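Local coordinates for protein probable TonB-dependent siderophore receptor PiuA (Acinetobacter baumannii, PDB 5FP1) that probably takes up iron across the outer membrane by binding ferric siderophores, possibly including ferric enterobactin, as a TonB-dependent receptor, at residues G576-T579 and D580-I584. Sequence-based numbering, arbitrary orientation.
Sequences GEIT and DKWNI
Lys581 gives its backbone N-H to Thr579 OG1, an N to OG1 distance of 3.1 Å that spans Asp580. The chi1 of 67° tucks the Thr579 hydroxyl over its own backbone, facing the N-H groups that follow; Trp582 N also reaches it, but weakly. The Lys581 chain then runs out extended and leaves the turn.

Trp582 contributes both backbone and ring. Two backbone N-H groups converge on its carbonyl oxygen, Ile578 N at 2.8 Å and Thr579 N at 3.2 Å. The indole meets Ile578 by its face: CD1 of Ile578 sits 3.6 Å from the centroid of the six-membered ring of Trp582, only 17° off the normal, a clear CH-pi contact, while CG2 covers CE3 and CZ3. With CG of Trp582 anti to its backbone N (chi1 -174°), the ring lies alongside the turn, where Ile578 can cover it.

Asn583 pairs with Glu577 as a non-hydrogen-bonded antiparallel pair, their CA atoms 4.2 Å apart. Beyond it, Ile584 and Gly576 form the hydrogen-bonded pair, with Gly576 N to Ile584 O at 2.9 Å and Ile584 N to Gly576 O at 2.8 Å. Ile584 CG2 lies 3.8 Å from Ile578 CD1, so the Ile578 methyl has the indole on one side and Ile584 CG2 across from it.

The whole is a short turn between neighbouring antiparallel barrel strands, 558-575 and 582-597, consistent with the short periplasmic turns of TonB-dependent receptors. The N-terminal segment is close by: Glu577 OE2 bonds Ser22 OG, and Asn583 touches Leu23. Strand 624-635 lies alongside: Thr630 OG1 accepts from Trp582 NE1 and donates to Asn583 O, Thr631 OG1 donates to Asn583 OD1, and Ile584 packs on Leu628.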
loop_
_atom_site.group_PDB
_atom_site.type_symbol
_atom_site.label_atom_id
_atom_site.label_comp_id
_atom_site.label_asym_id
_atom_site.label_seq_id
_atom_site.Cartn_x
_atom_site.Cartn_y
_atom_site.Cartn_z
ATOM N N GLY A 576 7.794 -21.808 3.024
ATOM C CA GLY A 576 9.108 -22.367 3.378
ATOM C C GLY A 576 9.596 -23.401 2.374
ATOM O O GLY A 576 9.225 -23.379 1.189
ATOM N N GLU A 577 10.431 -24.317 2.859
ATOM C CA GLU A 577 11.016 -25.373 2.034
ATOM C C GLU A 577 10.339 -26.712 2.297
ATOM O O GLU A 577 10.388 -27.233 3.409
ATOM C CB GLU A 577 12.513 -25.491 2.321
ATOM C CG GLU A 577 13.270 -24.189 2.152
ATOM C CD GLU A 577 13.126 -23.273 3.347
ATOM O OE1 GLU A 577 13.286 -23.758 4.495
ATOM O OE2 GLU A 577 12.861 -22.072 3.143
ATOM N N ILE A 578 9.672 -27.240 1.276
ATOM C CA ILE A 578 9.041 -28.541 1.349
ATOM C C ILE A 578 10.113 -29.650 1.283
ATOM O O ILE A 578 10.020 -30.632 2.002
ATOM C CB ILE A 578 8.044 -28.735 0.206
ATOM C CG1 ILE A 578 6.997 -27.607 0.211
ATOM C CG2 ILE A 578 7.334 -30.068 0.346
ATOM C CD1 ILE A 578 6.229 -27.514 -1.084
ATOM N N THR A 579 11.111 -29.479 0.417
ATOM C CA THR A 579 12.312 -30.312 0.419
ATOM C C THR A 579 13.480 -29.386 0.198
ATOM O O THR A 579 13.306 -28.162 0.113
ATOM C CB THR A 579 12.318 -31.362 -0.713
ATOM O OG1 THR A 579 12.404 -30.717 -1.994
ATOM C CG2 THR A 579 11.078 -32.208 -0.671
ATOM N N ASP A 580 14.674 -29.942 0.057
ATOM C CA ASP A 580 15.830 -29.082 -0.117
ATOM C C ASP A 580 15.928 -28.617 -1.566
ATOM O O ASP A 580 16.813 -27.847 -1.901
ATOM C CB ASP A 580 17.129 -29.748 0.359
ATOM C CG ASP A 580 17.528 -30.948 -0.480
ATOM O OD1 ASP A 580 16.752 -31.380 -1.367
ATOM O OD2 ASP A 580 18.638 -31.467 -0.240
ATOM N N LYS A 581 14.999 -29.061 -2.406
ATOM C CA LYS A 581 14.891 -28.561 -3.784
ATOM C C LYS A 581 13.595 -27.769 -4.094
ATOM O O LYS A 581 13.500 -27.107 -5.133
ATOM C CB LYS A 581 14.958 -29.735 -4.750
ATOM C CG LYS A 581 16.254 -30.521 -4.616
ATOM C CD LYS A 581 16.383 -31.584 -5.679
ATOM C CE LYS A 581 17.714 -32.300 -5.517
ATOM N NZ LYS A 581 17.755 -33.528 -6.348
ATOM N N TRP A 582 12.600 -27.888 -3.228
ATOM C CA TRP A 582 11.251 -27.402 -3.510
ATOM C C TRP A 582 10.764 -26.403 -2.435
ATOM O O TRP A 582 10.681 -26.741 -1.243
ATOM C CB TRP A 582 10.330 -28.598 -3.569
ATOM C CG TRP A 582 8.947 -28.310 -3.980
ATOM C CD1 TRP A 582 8.478 -27.163 -4.566
ATOM C CD2 TRP A 582 7.830 -29.190 -3.868
ATOM N NE1 TRP A 582 7.134 -27.278 -4.804
ATOM C CE2 TRP A 582 6.711 -28.514 -4.395
ATOM C CE3 TRP A 582 7.663 -30.487 -3.368
ATOM C CZ2 TRP A 582 5.447 -29.088 -4.445
ATOM C CZ3 TRP A 582 6.404 -31.057 -3.416
ATOM C CH2 TRP A 582 5.311 -30.355 -3.946
ATOM N N ASN A 583 10.474 -25.170 -2.841
ATOM C CA ASN A 583 9.959 -24.186 -1.880
ATOM C C ASN A 583 8.604 -23.624 -2.275
ATOM O O ASN A 583 8.119 -23.851 -3.402
ATOM C CB ASN A 583 10.968 -23.097 -1.566
ATOM C CG ASN A 583 11.304 -22.247 -2.753
ATOM O OD1 ASN A 583 10.753 -22.428 -3.852
ATOM N ND2 ASN A 583 12.237 -21.316 -2.553
ATOM N N ILE A 584 7.955 -22.963 -1.318
ATOM C CA ILE A 584 6.583 -22.537 -1.544
ATOM C C ILE A 584 6.231 -21.293 -0.722
ATOM O O ILE A 584 6.709 -21.111 0.405
ATOM C CB ILE A 584 5.599 -23.681 -1.239
ATOM C CG1 ILE A 584 4.213 -23.377 -1.804
ATOM C CG2 ILE A 584 5.555 -23.971 0.246
ATOM C CD1 ILE A 584 3.202 -24.478 -1.614
#